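Local coordinates for protein methyl-coenzyme M reductase gamma subunit (Methermicoccus shengliensis DSM 18856, PDB 7NKG) that forms the gamma subunit of methyl-coenzyme M reductase, the factor 430-dependent enzyme that releases methane from methyl-coenzyme M, at residues Met92-Ala97 with Ile215-Asn220. Sequence-based numbering, arbitrary orientation.
Sequences MYNAPA and IYRVDN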
# COMPACT_ATOMS: atom_id res chain seq x y z
N MET C 92 -32.88 5.66 29.01
CA MET C 92 -32.48 4.53 29.83
C MET C 92 -33.16 4.57 31.23
O MET C 92 -33.08 3.58 31.96
CB MET C 92 -30.96 4.48 29.94
CG MET C 92 -30.33 4.03 28.63
SD MET C 92 -28.55 3.98 28.63
CE MET C 92 -28.25 2.65 29.79
N TYR C 93 -33.90 5.66 31.56
CA TYR C 93 -34.64 5.77 32.81
C TYR C 93 -36.02 5.17 32.62
O TYR C 93 -37.04 5.83 32.70
CB TYR C 93 -34.67 7.23 33.28
CG TYR C 93 -33.27 7.64 33.69
CD1 TYR C 93 -32.68 7.09 34.81
CD2 TYR C 93 -32.47 8.37 32.83
CE1 TYR C 93 -31.33 7.29 35.09
CE2 TYR C 93 -31.13 8.62 33.12
CZ TYR C 93 -30.57 8.09 34.26
OH TYR C 93 -29.25 8.28 34.56
N ASN C 94 -36.00 3.87 32.35
CA ASN C 94 -37.19 3.04 32.22
C ASN C 94 -38.16 3.48 31.15
O ASN C 94 -39.36 3.18 31.25
CB ASN C 94 -37.91 2.90 33.55
CG ASN C 94 -37.04 2.30 34.61
OD1 ASN C 94 -36.16 1.48 34.31
ND2 ASN C 94 -37.26 2.67 35.86
N ALA C 95 -37.66 4.00 29.99
CA ALA C 95 -38.56 4.17 28.83
C ALA C 95 -39.05 2.74 28.48
O ALA C 95 -38.27 1.78 28.66
CB ALA C 95 -37.84 4.71 27.62
N PRO C 96 -40.34 2.53 28.18
CA PRO C 96 -40.80 1.15 27.92
C PRO C 96 -39.94 0.40 26.90
O PRO C 96 -39.59 -0.78 27.08
CB PRO C 96 -42.23 1.32 27.44
CG PRO C 96 -42.65 2.62 27.98
CD PRO C 96 -41.44 3.50 28.01
N ALA C 97 -39.52 1.13 25.85
CA ALA C 97 -38.75 0.53 24.78
C ALA C 97 -37.27 0.53 25.00
O ALA C 97 -36.72 1.45 25.61
CB ALA C 97 -39.04 1.26 23.48
N ILE C 215 -36.01 -2.51 29.89
CA ILE C 215 -34.62 -2.31 30.30
C ILE C 215 -34.45 -2.81 31.73
O ILE C 215 -35.33 -2.61 32.57
CB ILE C 215 -34.14 -0.80 30.21
CG1 ILE C 215 -32.59 -0.73 30.12
CG2 ILE C 215 -34.66 0.06 31.40
CD1 ILE C 215 -32.02 0.64 29.78
N TYR C 216 -33.31 -3.43 32.02
CA TYR C 216 -32.99 -3.83 33.39
C TYR C 216 -32.30 -2.64 34.06
O TYR C 216 -31.57 -1.89 33.41
CB TYR C 216 -32.03 -5.03 33.41
CG TYR C 216 -32.65 -6.34 32.97
CD1 TYR C 216 -33.48 -7.06 33.82
CD2 TYR C 216 -32.38 -6.87 31.71
CE1 TYR C 216 -34.01 -8.29 33.44
CE2 TYR C 216 -32.94 -8.07 31.31
CZ TYR C 216 -33.76 -8.78 32.17
OH TYR C 216 -34.33 -9.97 31.76
N ARG C 217 -32.51 -2.47 35.38
CA ARG C 217 -31.83 -1.43 36.15
C ARG C 217 -31.66 -1.95 37.57
O ARG C 217 -32.59 -2.55 38.12
CB ARG C 217 -32.63 -0.12 36.19
CG ARG C 217 -32.37 0.83 35.01
CD ARG C 217 -32.95 2.24 35.24
NE ARG C 217 -32.34 2.94 36.37
CZ ARG C 217 -31.21 3.66 36.33
NH1 ARG C 217 -30.53 3.78 35.19
NH2 ARG C 217 -30.76 4.27 37.42
N VAL C 218 -30.49 -1.71 38.16
CA VAL C 218 -30.19 -2.18 39.52
C VAL C 218 -31.20 -1.64 40.55
O VAL C 218 -31.41 -2.28 41.58
CB VAL C 218 -28.73 -1.83 39.92
CG1 VAL C 218 -28.59 -0.35 40.29
CG2 VAL C 218 -28.24 -2.72 41.07
N ASP C 219 -31.79 -0.45 40.29
CA ASP C 219 -32.77 0.18 41.19
C ASP C 219 -34.22 -0.11 40.81
O ASP C 219 -35.13 0.56 41.30
CB ASP C 219 -32.50 1.69 41.31
CG ASP C 219 -32.55 2.46 40.01
OD1 ASP C 219 -32.96 1.86 38.98
OD2 ASP C 219 -32.13 3.63 40.01
N ASN C 220 -34.47 -1.09 39.92
CA ASN C 220 -35.82 -1.48 39.55
C ASN C 220 -35.84 -3.02 39.47
O ASN C 220 -36.17 -3.65 40.47
CB ASN C 220 -36.29 -0.78 38.25
CG ASN C 220 -37.68 -1.21 37.84
OD1 ASN C 220 -38.57 -1.37 38.69
ND2 ASN C 220 -37.91 -1.41 36.55
O HOH W 1 -30.59 2.48 32.74
O HOH W 2 -28.40 5.76 35.71
O HOH W 3 -35.63 -1.19 34.93
O HOH W 4 -35.48 2.60 38.13
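R217 and Y93 meet as two flat groups set at a slant, their planes 47° apart, in a contact between two loops that water, rather than direct polar bonds, stitches together. The ring brings its CE1 side to the arginine, CE1 lying 3.6 Å from R217 NH1, while CD1 stands over the centre of one guanidinium face. A type I beta turn from R217 to N220, closed by N220 N to R217 O, brings D219 round beside the arginine, whose chain bends at chi3 (64°) to form a side-on salt bridge: OD2 lies in the guanidinium plane at NH2, the bond nearly straight at 169°, and OD1 sits somewhat tilted from it at NE. D219 OD2 also salt-bridges a basic side chain of another protein chain. NH1 faces two waters, one donating to M92 O and the other to Y93 OH. An alanine in place of R217 would probably leave D219 without its side-on partner and Y93 CE1 without the guanidinium, and lose both water links. N94 OD1 lies 3.4 Å from R217 CD and accepts from a water that also donates to I215 O and accepts a hydrogen bond from N220 ND2, whose main polar partner is A210 O. I215, CG1 anti to the backbone N, reaches CD1 to within 4.0 Å of M92 CG; the side chain of M92 lies about 8 Å from factor 430. The contact thus ties the loop between strand 83-90 and helix 99-109 to the one between helices 206-212 and 227-245.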